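Pyridoxamine 5'-phosphate oxidase-related, FMN-binding protein (PDB 6ECI) binds flavin-adenine dinucleotide and probably sequesters it, which would help protect mycobacteria against hypoxic and oxidative stress. Local coordinates at residues F35-V40 with V46-A51. Sequence-based numbering, arbitrary orientation.
Sequences FPINFV and VLFRTA. With FAD (flavin-adenine dinucleotide), chain U.
Val40 and Leu47 form an antiparallel hydrogen-bonded pair, Val40 N to Leu47 O at 3.0 Å and Leu47 N to Val40 O at 2.8 Å; the hairpin strands stay close as far as Phe39 and Phe48 and diverge beyond them, the short segments running 134° apart. The isoalloxazine of FAD enters where they separate. Asn38 N donates to FAD O4 from the Ile37 side of the ring plane, FAD N3 gives a nearly straight bond to Arg49 O (2.9 Å, 171°), and Ala51 N reaches FAD O2 from the other side. A water accepts from Arg49 N and sits within hydrogen-bonding range of Asn38 O and FAD O4, linking both strands at the flavin carbonyl. Ile37 lies between flavin and Phe48: CG2 rests over the pyrimidine ring, 4.2 Å from FAD C4, while CD1 makes a CH-pi contact over one face of the Phe48 ring, 4.0 Å from its centroid; with CG1 between the backbone N and the carbonyl carbon (chi1 55°), that branch extends toward the second strand. Phe39 meets Val46 CG1 through CB and CD2, while Val40 CG2 and Leu47 CD2 lie side by side on the other face. Asn38 turns its amide to Ala20 O and Leu104 N. Ser79 and Thr123 of the second subunit also bond FAD, a dimer-interface site as in pyridoxamine 5'-phosphate oxidase relatives. Strands 21-28 and 114-119 flank the hairpin, and helix 55-60 covers Phe35 and Thr50.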
ATOM      1  N   PHE B  35      -2.703  -4.629  -4.406  1.00 19.80           N
ATOM      2  CA  PHE B  35      -3.487  -4.021  -5.480  1.00 17.70           C
ATOM      3  C   PHE B  35      -3.901  -2.613  -5.078  1.00 15.63           C
ATOM      4  O   PHE B  35      -4.809  -2.444  -4.245  1.00 17.25           O
ATOM      5  CB  PHE B  35      -4.719  -4.861  -5.796  1.00 21.33           C
ATOM      6  CG  PHE B  35      -4.419  -6.301  -6.088  1.00 24.34           C
ATOM      7  CD1 PHE B  35      -4.316  -7.226  -5.060  1.00 22.52           C
ATOM      8  CD2 PHE B  35      -4.256  -6.736  -7.393  1.00 26.23           C
ATOM      9  CE1 PHE B  35      -4.042  -8.553  -5.331  1.00 24.15           C
ATOM     10  CE2 PHE B  35      -3.986  -8.063  -7.667  1.00 19.98           C
ATOM     11  CZ  PHE B  35      -3.878  -8.972  -6.636  1.00 17.36           C
ATOM     12  N   PRO B  36      -3.270  -1.581  -5.633  1.00 18.75           N
ATOM     13  CA  PRO B  36      -3.761  -0.216  -5.406  1.00 19.53           C
ATOM     14  C   PRO B  36      -5.167  -0.062  -5.968  1.00 19.75           C
ATOM     15  O   PRO B  36      -5.459  -0.496  -7.085  1.00 19.20           O
ATOM     16  CB  PRO B  36      -2.748   0.658  -6.156  1.00 11.07           C
ATOM     17  CG  PRO B  36      -1.525  -0.192  -6.276  1.00 20.59           C
ATOM     18  CD  PRO B  36      -2.025  -1.600  -6.416  1.00 21.96           C
ATOM     19  N   ILE B  37      -6.049   0.542  -5.178  1.00 18.08           N
ATOM     20  CA  ILE B  37      -7.441   0.714  -5.575  1.00 18.43           C
ATOM     21  C   ILE B  37      -7.900   2.118  -5.221  1.00 17.77           C
ATOM     22  O   ILE B  37      -7.508   2.678  -4.191  1.00 14.89           O
ATOM     23  CB  ILE B  37      -8.369  -0.328  -4.914  1.00 19.27           C
ATOM     24  CG1 ILE B  37      -8.213  -0.305  -3.391  1.00 20.87           C
ATOM     25  CG2 ILE B  37      -8.117  -1.717  -5.476  1.00 19.26           C
ATOM     26  CD1 ILE B  37      -9.437  -0.805  -2.649  1.00 15.89           C
ATOM     27  N   ASN B  38      -8.730   2.686  -6.090  1.00 20.29           N
ATOM     28  CA  ASN B  38      -9.506   3.869  -5.756  1.00 18.69           C
ATOM     29  C   ASN B  38     -10.693   3.437  -4.903  1.00 18.53           C
ATOM     30  O   ASN B  38     -11.360   2.447  -5.216  1.00 23.14           O
ATOM     31  CB  ASN B  38      -9.960   4.569  -7.038  1.00 22.19           C
ATOM     32  CG  ASN B  38     -10.883   5.741  -6.780  1.00 25.16           C
ATOM     33  OD1 ASN B  38     -11.808   5.991  -7.551  1.00 24.32           O
ATOM     34  ND2 ASN B  38     -10.639   6.465  -5.694  1.00 22.64           N
ATOM     35  N   PHE B  39     -10.940   4.158  -3.811  1.00 19.43           N
ATOM     36  CA  PHE B  39     -11.910   3.716  -2.819  1.00 16.25           C
ATOM     37  C   PHE B  39     -12.624   4.913  -2.209  1.00 23.60           C
ATOM     38  O   PHE B  39     -12.129   6.043  -2.247  1.00 25.13           O
ATOM     39  CB  PHE B  39     -11.240   2.908  -1.704  1.00 21.57           C
ATOM     40  CG  PHE B  39     -10.557   3.763  -0.668  1.00 16.32           C
ATOM     41  CD1 PHE B  39      -9.283   4.269  -0.899  1.00 21.57           C
ATOM     42  CD2 PHE B  39     -11.187   4.068   0.527  1.00 13.03           C
ATOM     43  CE1 PHE B  39      -8.649   5.062   0.048  1.00 14.01           C
ATOM     44  CE2 PHE B  39     -10.562   4.860   1.476  1.00 23.39           C
ATOM     45  CZ  PHE B  39      -9.288   5.358   1.235  1.00 19.81           C
ATOM     46  N   VAL B  40     -13.802   4.645  -1.638  1.00 19.65           N
ATOM     47  CA  VAL B  40     -14.454   5.547  -0.698  1.00 25.28           C
ATOM     48  C   VAL B  40     -14.961   4.729   0.479  1.00 20.68           C
ATOM     49  O   VAL B  40     -15.151   3.513   0.392  1.00 18.21           O
ATOM     50  CB  VAL B  40     -15.620   6.360  -1.310  1.00 23.34           C
ATOM     51  CG1 VAL B  40     -15.221   6.975  -2.628  1.00 28.42           C
ATOM     52  CG2 VAL B  40     -16.851   5.488  -1.474  1.00 25.99           C
ATOM     53  N   VAL B  46     -15.287  -0.339   3.124  1.00 25.34           N
ATOM     54  CA  VAL B  46     -14.345   0.177   2.136  1.00 24.38           C
ATOM     55  C   VAL B  46     -14.869  -0.231   0.765  1.00 14.34           C
ATOM     56  O   VAL B  46     -14.731  -1.387   0.350  1.00 17.20           O
ATOM     57  CB  VAL B  46     -12.921  -0.337   2.378  1.00 24.64           C
ATOM     58  CG1 VAL B  46     -11.957   0.258   1.360  1.00 16.25           C
ATOM     59  CG2 VAL B  46     -12.476  -0.008   3.795  1.00 12.89           C
ATOM     60  N   LEU B  47     -15.468   0.720   0.054  1.00 17.79           N
ATOM     61  CA  LEU B  47     -16.078   0.458  -1.242  1.00 18.92           C
ATOM     62  C   LEU B  47     -15.099   0.740  -2.371  1.00 17.07           C
ATOM     63  O   LEU B  47     -14.384   1.745  -2.351  1.00 19.81           O
ATOM     64  CB  LEU B  47     -17.330   1.315  -1.428  1.00 16.18           C
ATOM     65  CG  LEU B  47     -17.978   1.247  -2.812  1.00 17.75           C
ATOM     66  CD1 LEU B  47     -18.582  -0.126  -3.062  1.00 23.55           C
ATOM     67  CD2 LEU B  47     -19.027   2.327  -2.957  1.00 16.79           C
ATOM     68  N   PHE B  48     -15.073  -0.151  -3.360  1.00 19.32           N
ATOM     69  CA  PHE B  48     -14.287   0.076  -4.561  1.00 18.30           C
ATOM     70  C   PHE B  48     -14.911  -0.686  -5.721  1.00 23.52           C
ATOM     71  O   PHE B  48     -15.761  -1.560  -5.537  1.00 21.61           O
ATOM     72  CB  PHE B  48     -12.822  -0.332  -4.366  1.00 21.32           C
ATOM     73  CG  PHE B  48     -12.619  -1.802  -4.120  1.00 19.14           C
ATOM     74  CD1 PHE B  48     -12.850  -2.348  -2.867  1.00 18.62           C
ATOM     75  CD2 PHE B  48     -12.167  -2.630  -5.134  1.00 16.37           C
ATOM     76  CE1 PHE B  48     -12.648  -3.697  -2.635  1.00 20.64           C
ATOM     77  CE2 PHE B  48     -11.963  -3.978  -4.908  1.00 17.44           C
ATOM     78  CZ  PHE B  48     -12.202  -4.512  -3.657  1.00 17.85           C
ATOM     79  N   ARG B  49     -14.484  -0.330  -6.927  1.00 27.28           N
ATOM     80  CA  ARG B  49     -14.905  -1.003  -8.143  1.00 26.62           C
ATOM     81  C   ARG B  49     -13.775  -1.881  -8.659  1.00 28.40           C
ATOM     82  O   ARG B  49     -12.593  -1.584  -8.467  1.00 32.50           O
ATOM     83  CB  ARG B  49     -15.326   0.002  -9.220  1.00 33.61           C
ATOM     84  CG  ARG B  49     -16.801   0.354  -9.152  1.00 50.33           C
ATOM     85  CD  ARG B  49     -17.196   1.512 -10.057  1.00 53.45           C
ATOM     86  NE  ARG B  49     -16.213   1.830 -11.090  1.00 69.20           N
ATOM     87  CZ  ARG B  49     -16.214   1.298 -12.309  1.00 73.12           C
ATOM     88  NH1 ARG B  49     -17.141   0.412 -12.647  1.00 84.35           N
ATOM     89  NH2 ARG B  49     -15.290   1.650 -13.193  1.00 56.36           N
ATOM     90  N   THR B  50     -14.154  -2.972  -9.307  1.00 30.95           N
ATOM     91  CA  THR B  50     -13.213  -3.967  -9.790  1.00 24.68           C
ATOM     92  C   THR B  50     -13.370  -4.113 -11.295  1.00 24.97           C
ATOM     93  O   THR B  50     -14.482  -4.021 -11.827  1.00 39.38           O
ATOM     94  CB  THR B  50     -13.427  -5.307  -9.064  1.00 35.81           C
ATOM     95  OG1 THR B  50     -12.237  -5.665  -8.349  1.00 35.48           O
ATOM     96  CG2 THR B  50     -13.804  -6.417 -10.030  1.00 42.19           C
ATOM     97  N   ALA B  51     -12.247  -4.294 -11.982  1.00 42.24           N
ATOM     98  CA  ALA B  51     -12.244  -4.491 -13.423  1.00 40.83           C
ATOM     99  C   ALA B  51     -12.339  -5.981 -13.713  1.00 41.46           C
ATOM    100  O   ALA B  51     -11.675  -6.791 -13.059  1.00 35.47           O
ATOM    101  CB  ALA B  51     -10.989  -3.888 -14.056  1.00 33.40           C
TER
HETATM  102  PA  FAD U 201      -1.576  -9.367 -13.512  1.00 44.23           P
HETATM  103  O1A FAD U 201      -1.380  -9.427 -14.982  1.00 42.83           O
HETATM  104  O2A FAD U 201      -2.241 -10.594 -12.878  1.00 41.49           O
HETATM  105  O5B FAD U 201      -0.228  -9.061 -12.751  1.00 40.14           O
HETATM  106  C5B FAD U 201       0.992  -9.761 -13.066  1.00 33.12           C
HETATM  107  C4B FAD U 201       2.113  -9.107 -12.298  1.00 37.94           C
HETATM  108  O4B FAD U 201       2.142  -7.699 -12.606  1.00 33.05           O
HETATM  109  C3B FAD U 201       1.980  -9.168 -10.782  1.00 31.70           C
HETATM  110  O3B FAD U 201       2.500 -10.388 -10.267  1.00 41.88           O
HETATM  111  C2B FAD U 201       2.803  -7.957 -10.329  1.00 27.44           C
HETATM  112  O2B FAD U 201       4.184  -8.247 -10.150  1.00 46.99           O
HETATM  113  C1B FAD U 201       2.588  -6.964 -11.479  1.00 32.71           C
HETATM  114  N9A FAD U 201       1.600  -5.940 -11.172  1.00 36.31           N
HETATM  115  C8A FAD U 201       0.236  -6.060 -11.229  1.00 29.55           C
HETATM  116  N7A FAD U 201      -0.413  -4.978 -10.878  1.00 25.87           N
HETATM  117  C5A FAD U 201       0.601  -4.079 -10.557  1.00 25.29           C
HETATM  118  C6A FAD U 201       0.572  -2.747 -10.111  1.00 21.35           C
HETATM  119  N6A FAD U 201      -0.546  -2.051  -9.901  1.00 28.20           N
HETATM  120  N1A FAD U 201       1.762  -2.140  -9.890  1.00 19.16           N
HETATM  121  C2A FAD U 201       2.885  -2.828 -10.103  1.00 24.27           C
HETATM  122  N3A FAD U 201       3.031  -4.087 -10.519  1.00 27.71           N
HETATM  123  C4A FAD U 201       1.837  -4.663 -10.733  1.00 26.61           C
HETATM  124  N1  FAD U 201      -7.973  -1.972 -10.331  1.00 31.09           N
HETATM  125  C2  FAD U 201      -9.287  -2.078  -9.981  1.00 27.99           C
HETATM  126  O2  FAD U 201      -9.940  -3.097 -10.230  1.00 31.66           O
HETATM  127  N3  FAD U 201      -9.910  -1.025  -9.334  1.00 21.90           N
HETATM  128  C4  FAD U 201      -9.325   0.175  -8.985  1.00 23.09           C
HETATM  129  O4  FAD U 201      -9.984   1.039  -8.410  1.00 27.04           O
HETATM  130  C4X FAD U 201      -7.926   0.278  -9.361  1.00 26.51           C
HETATM  131  N5  FAD U 201      -7.290   1.380  -9.071  1.00 25.55           N
HETATM  132  C5X FAD U 201      -5.953   1.474  -9.430  1.00 21.73           C
HETATM  133  C6  FAD U 201      -5.257   2.642  -9.128  1.00 23.88           C
HETATM  134  C7  FAD U 201      -3.915   2.786  -9.466  1.00 28.07           C
HETATM  135  C7M FAD U 201      -3.197   4.064  -9.125  1.00 27.37           C
HETATM  136  C8  FAD U 201      -3.249   1.735 -10.120  1.00 26.88           C
HETATM  137  C8M FAD U 201      -1.800   1.862 -10.505  1.00 20.38           C
HETATM  138  C9  FAD U 201      -3.942   0.567 -10.426  1.00 22.02           C
HETATM  139  C9A FAD U 201      -5.282   0.430 -10.084  1.00 25.80           C
HETATM  140  N10 FAD U 201      -6.010  -0.741 -10.376  1.00 32.85           N
HETATM  141  C10 FAD U 201      -7.335  -0.852 -10.029  1.00 32.03           C
HETATM  142  C1' FAD U 201      -5.367  -1.871 -11.057  1.00 29.88           C
HETATM  143  C2' FAD U 201      -5.088  -3.044 -10.126  1.00 33.36           C
HETATM  144  O2' FAD U 201      -3.837  -2.860  -9.463  1.00 24.84           O
HETATM  145  C3' FAD U 201      -5.060  -4.337 -10.942  1.00 23.89           C
HETATM  146  O3' FAD U 201      -6.044  -5.245 -10.459  1.00 27.88           O
HETATM  147  C4' FAD U 201      -3.696  -5.017 -10.924  1.00 22.42           C
HETATM  148  O4' FAD U 201      -2.842  -4.270 -11.789  1.00 29.83           O
HETATM  149  C5' FAD U 201      -3.753  -6.482 -11.306  1.00 31.85           C
HETATM  150  O5' FAD U 201      -4.339  -6.605 -12.619  1.00 27.21           O
HETATM  151  P   FAD U 201      -3.920  -7.766 -13.601  1.00 31.60           P
HETATM  152  O1P FAD U 201      -3.850  -7.220 -15.030  1.00 39.10           O
HETATM  153  O2P FAD U 201      -4.782  -8.957 -13.434  1.00 30.76           O
HETATM  154  O3P FAD U 201      -2.441  -8.094 -13.132  1.00 50.37           O
HETATM  155  O   HOH W   1     -12.218   1.476  -7.320  1.00 25.53           O